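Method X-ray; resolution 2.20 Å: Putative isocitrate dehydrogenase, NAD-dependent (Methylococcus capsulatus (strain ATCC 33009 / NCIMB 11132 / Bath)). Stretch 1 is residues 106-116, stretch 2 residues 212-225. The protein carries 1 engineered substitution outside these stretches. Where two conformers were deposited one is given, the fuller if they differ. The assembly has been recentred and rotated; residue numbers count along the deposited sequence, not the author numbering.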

# COMPACT_ATOMS: atom_id res chain seq x y z
N ALA A 106 2.14 -6.97 17.17
CA ALA A 106 0.89 -7.70 17.30
C ALA A 106 1.04 -9.17 16.92
O ALA A 106 0.44 -10.05 17.54
CB ALA A 106 -0.19 -7.04 16.44
N PHE A 107 1.84 -9.46 15.90
CA PHE A 107 1.99 -10.81 15.40
C PHE A 107 3.39 -11.33 15.71
O PHE A 107 4.35 -10.56 15.81
CB PHE A 107 1.71 -10.89 13.89
CG PHE A 107 0.32 -10.44 13.51
CD1 PHE A 107 -0.79 -11.21 13.83
CD2 PHE A 107 0.12 -9.23 12.87
CE1 PHE A 107 -2.07 -10.79 13.49
CE2 PHE A 107 -1.16 -8.80 12.54
CZ PHE A 107 -2.25 -9.58 12.85
N SER A 108 3.49 -12.65 15.89
CA SER A 108 4.75 -13.31 16.16
C SER A 108 5.03 -14.44 15.18
O SER A 108 6.07 -15.09 15.29
CB SER A 108 4.78 -13.87 17.59
OG SER A 108 3.73 -14.80 17.81
N ASP A 109 4.14 -14.66 14.22
CA ASP A 109 4.27 -15.79 13.31
C ASP A 109 4.12 -15.35 11.85
O ASP A 109 3.54 -16.07 11.03
CB ASP A 109 3.24 -16.85 13.65
CG ASP A 109 1.82 -16.32 13.59
OD1 ASP A 109 1.64 -15.07 13.59
OD2 ASP A 109 0.88 -17.14 13.53
N VAL A 110 4.65 -14.18 11.49
CA VAL A 110 4.69 -13.78 10.09
C VAL A 110 5.82 -14.53 9.40
O VAL A 110 6.93 -14.62 9.94
CB VAL A 110 4.87 -12.26 9.94
CG1 VAL A 110 4.77 -11.86 8.48
CG2 VAL A 110 3.83 -11.50 10.78
N ASN A 111 5.54 -15.07 8.21
CA ASN A 111 6.57 -15.82 7.47
C ASN A 111 6.23 -15.74 5.99
O ASN A 111 5.62 -16.64 5.40
CB ASN A 111 6.67 -17.27 7.95
CG ASN A 111 7.84 -18.02 7.30
OD1 ASN A 111 8.48 -17.54 6.36
ND2 ASN A 111 8.14 -19.20 7.83
N LEU A 112 6.62 -14.64 5.35
CA LEU A 112 6.26 -14.43 3.96
C LEU A 112 7.47 -13.91 3.19
O LEU A 112 8.44 -13.43 3.78
CB LEU A 112 5.06 -13.47 3.82
CG LEU A 112 5.23 -12.01 4.29
CD1 LEU A 112 5.83 -11.16 3.17
CD2 LEU A 112 3.90 -11.44 4.79
N VAL A 113 7.42 -14.05 1.87
CA VAL A 113 8.47 -13.53 1.00
C VAL A 113 7.82 -12.78 -0.15
O VAL A 113 6.99 -13.35 -0.88
CB VAL A 113 9.40 -14.64 0.48
CG1 VAL A 113 10.49 -14.03 -0.42
CG2 VAL A 113 10.02 -15.43 1.64
N THR A 114 8.18 -11.50 -0.33
CA THR A 114 7.73 -10.72 -1.47
C THR A 114 8.73 -10.85 -2.61
O THR A 114 9.93 -10.66 -2.43
CB THR A 114 7.54 -9.24 -1.10
OG1 THR A 114 6.52 -9.13 -0.10
CG2 THR A 114 7.10 -8.43 -2.31
N VAL A 115 8.22 -11.20 -3.79
CA VAL A 115 8.99 -11.25 -5.02
C VAL A 115 8.46 -10.13 -5.91
O VAL A 115 7.38 -10.24 -6.51
CB VAL A 115 8.88 -12.63 -5.69
CG1 VAL A 115 9.65 -12.67 -7.00
CG2 VAL A 115 9.40 -13.71 -4.72
N ARG A 116 9.24 -9.05 -6.01
CA ARG A 116 8.85 -7.83 -6.69
C ARG A 116 9.61 -7.73 -8.01
O ARG A 116 10.85 -7.82 -8.03
CB ARG A 116 9.11 -6.59 -5.81
CG ARG A 116 9.89 -5.47 -6.52
CD ARG A 116 9.51 -4.05 -6.15
NE ARG A 116 10.39 -3.50 -5.14
CZ ARG A 116 10.84 -2.25 -5.10
NH1 ARG A 116 10.57 -1.36 -6.04
NH2 ARG A 116 11.64 -1.90 -4.09
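Stretch 2 (212-225) QMVMQPQRFDVLVT

Stretch 2 joins stretch 1 as a parallel β-strand neighbour, and the helix end and 3-10 turn that precede its strand pack on the loop leading into strand 111-116. Stretch 2 enters as the end of a helix, residues 212-215, leaves helical geometry at Gln216, makes a 3-10 segment at 217-219, passes through Phe220 and Asp221, and becomes extended from Val222 to Thr225. The two strands run in the same direction, their axes crossing at -17° and approaching to 4.7 Å. Val113 pairs with Val222, Thr114 with Leu223, Val115 with Val224 and Arg116 with Thr225. Val113 and Val115 use both their N and O atoms, the alternation expected of a parallel ladder: Val113 N donates to Asp221 O (2.8 Å), Leu223 N to Val113 O (2.9 Å), Val115 N to Leu223 O (2.7 Å) and Thr225 N to Val115 O (3.0 Å). On one face of the sheet Val115 CG2 meets Val222 CG1 at 3.8 Å; Thr114 and Leu223 point to the other. Ahead of the ladder, Leu112 fills an apolar pocket, with CD1 3.9 Å from Leu223 CD1 and CD2 4.1 Å from Met213 CE and 4.2 Å from Phe220 CB. One water bridges the backbones here, accepting from Asn111 N (3.0 Å) and donating to Pro217 O (2.7 Å) and Phe220 O (2.8 Å). Pro217 points toward the loop: its CD lies over one face of the Phe107 ring, 3.8 Å from the centroid in a CH-π contact, and its CG touches Val110 CG2 at 3.9 Å. The edge of the same ring meets the helix end, CE2 lying 3.3 Å from Val214 O. At the exposed margin, the end of Gln218 reaches the loop, where NE2 donates to Asp109 OD1 at 2.8 Å.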

# COMPACT_ATOMS: atom_id res chain seq x y z
N GLN A 212 -5.75 -7.50 4.16
CA GLN A 212 -5.52 -8.87 4.61
C GLN A 212 -4.16 -9.01 5.28
O GLN A 212 -4.02 -9.73 6.28
CB GLN A 212 -5.66 -9.84 3.43
CG GLN A 212 -7.13 -10.14 3.07
CD GLN A 212 -7.34 -10.68 1.64
OE1 GLN A 212 -6.40 -11.19 1.02
NE2 GLN A 212 -8.56 -10.54 1.11
N MET A 213 -3.15 -8.30 4.76
CA MET A 213 -1.83 -8.36 5.37
C MET A 213 -1.84 -7.76 6.77
O MET A 213 -1.17 -8.29 7.68
CB MET A 213 -0.80 -7.65 4.50
CG MET A 213 -0.46 -8.42 3.25
SD MET A 213 0.87 -7.65 2.31
CE MET A 213 2.23 -7.93 3.47
N VAL A 214 -2.57 -6.67 6.99
CA VAL A 214 -2.54 -6.14 8.36
C VAL A 214 -3.40 -6.98 9.31
O VAL A 214 -3.13 -7.02 10.52
CB VAL A 214 -2.96 -4.66 8.45
CG1 VAL A 214 -1.98 -3.78 7.69
CG2 VAL A 214 -4.39 -4.44 7.99
N MET A 215 -4.43 -7.67 8.82
CA MET A 215 -5.31 -8.41 9.73
C MET A 215 -4.90 -9.85 10.00
O MET A 215 -5.15 -10.37 11.10
CB MET A 215 -6.73 -8.42 9.18
CG MET A 215 -7.32 -7.04 9.12
SD MET A 215 -9.04 -7.05 8.67
CE MET A 215 -9.77 -7.52 10.25
N GLN A 216 -4.27 -10.50 9.05
CA GLN A 216 -3.89 -11.90 8.87
C GLN A 216 -2.75 -12.19 7.93
O GLN A 216 -2.90 -12.94 6.96
CB GLN A 216 -5.14 -12.66 8.51
CG GLN A 216 -5.13 -14.11 8.83
CD GLN A 216 -6.48 -14.66 8.71
OE1 GLN A 216 -6.89 -14.98 7.65
NE2 GLN A 216 -6.87 -15.32 9.89
N PRO A 217 -1.55 -11.74 8.31
CA PRO A 217 -0.37 -11.98 7.46
C PRO A 217 -0.00 -13.46 7.36
O PRO A 217 0.71 -13.84 6.41
CB PRO A 217 0.74 -11.17 8.16
CG PRO A 217 0.22 -10.94 9.56
CD PRO A 217 -1.25 -10.93 9.49
N GLN A 218 -0.50 -14.30 8.28
CA GLN A 218 -0.19 -15.73 8.23
C GLN A 218 -0.74 -16.40 6.99
O GLN A 218 -0.20 -17.43 6.57
CB GLN A 218 -0.73 -16.45 9.47
CG GLN A 218 -0.22 -15.91 10.78
CD GLN A 218 -1.09 -14.78 11.30
OE1 GLN A 218 -1.96 -14.27 10.59
NE2 GLN A 218 -0.86 -14.39 12.55
N ARG A 219 -1.78 -15.85 6.36
CA ARG A 219 -2.31 -16.43 5.14
C ARG A 219 -1.32 -16.35 3.99
O ARG A 219 -1.56 -16.99 2.96
CB ARG A 219 -3.62 -15.77 4.72
CG ARG A 219 -4.88 -16.15 5.50
CD ARG A 219 -6.11 -16.07 4.61
NE ARG A 219 -7.39 -16.34 5.28
CZ ARG A 219 -8.26 -15.41 5.66
NH1 ARG A 219 -8.00 -14.11 5.44
NH2 ARG A 219 -9.35 -15.74 6.34
N PHE A 220 -0.27 -15.54 4.09
CA PHE A 220 0.59 -15.26 2.96
C PHE A 220 1.86 -16.09 3.02
O PHE A 220 2.42 -16.33 4.10
CB PHE A 220 0.95 -13.77 2.90
CG PHE A 220 -0.20 -12.91 2.52
CD1 PHE A 220 -0.56 -12.76 1.19
CD2 PHE A 220 -0.95 -12.28 3.49
CE1 PHE A 220 -1.64 -11.97 0.84
CE2 PHE A 220 -2.03 -11.50 3.15
CZ PHE A 220 -2.38 -11.34 1.83
N ASP A 221 2.32 -16.49 1.83
CA ASP A 221 3.51 -17.31 1.67
C ASP A 221 4.49 -16.59 0.74
O ASP A 221 5.29 -15.77 1.20
CB ASP A 221 3.09 -18.69 1.12
CG ASP A 221 4.13 -19.76 1.37
OD1 ASP A 221 5.22 -19.44 1.88
OD2 ASP A 221 3.83 -20.93 1.06
N VAL A 222 4.43 -16.87 -0.55
CA VAL A 222 5.15 -16.06 -1.54
C VAL A 222 4.14 -15.13 -2.19
O VAL A 222 3.07 -15.57 -2.61
CB VAL A 222 5.84 -16.94 -2.60
CG1 VAL A 222 6.56 -16.06 -3.62
CG2 VAL A 222 6.80 -17.92 -1.92
N LEU A 223 4.46 -13.83 -2.22
CA LEU A 223 3.71 -12.84 -2.98
C LEU A 223 4.52 -12.50 -4.21
O LEU A 223 5.72 -12.29 -4.10
CB LEU A 223 3.49 -11.57 -2.16
CG LEU A 223 2.59 -11.61 -0.95
CD1 LEU A 223 3.40 -12.05 0.27
CD2 LEU A 223 1.98 -10.23 -0.75
N VAL A 224 3.90 -12.45 -5.38
CA VAL A 224 4.59 -11.99 -6.58
C VAL A 224 3.82 -10.81 -7.14
O VAL A 224 2.58 -10.83 -7.23
CB VAL A 224 4.77 -13.11 -7.63
CG1 VAL A 224 3.43 -13.53 -8.24
CG2 VAL A 224 5.76 -12.66 -8.72
N THR A 225 4.54 -9.74 -7.47
CA THR A 225 3.83 -8.54 -7.88
C THR A 225 4.77 -7.61 -8.64
O THR A 225 5.97 -7.90 -8.80
CB THR A 225 3.18 -7.86 -6.66
OG1 THR A 225 2.28 -6.84 -7.11
CG2 THR A 225 4.22 -7.25 -5.75
O HOH W 1 3.02 -15.27 6.57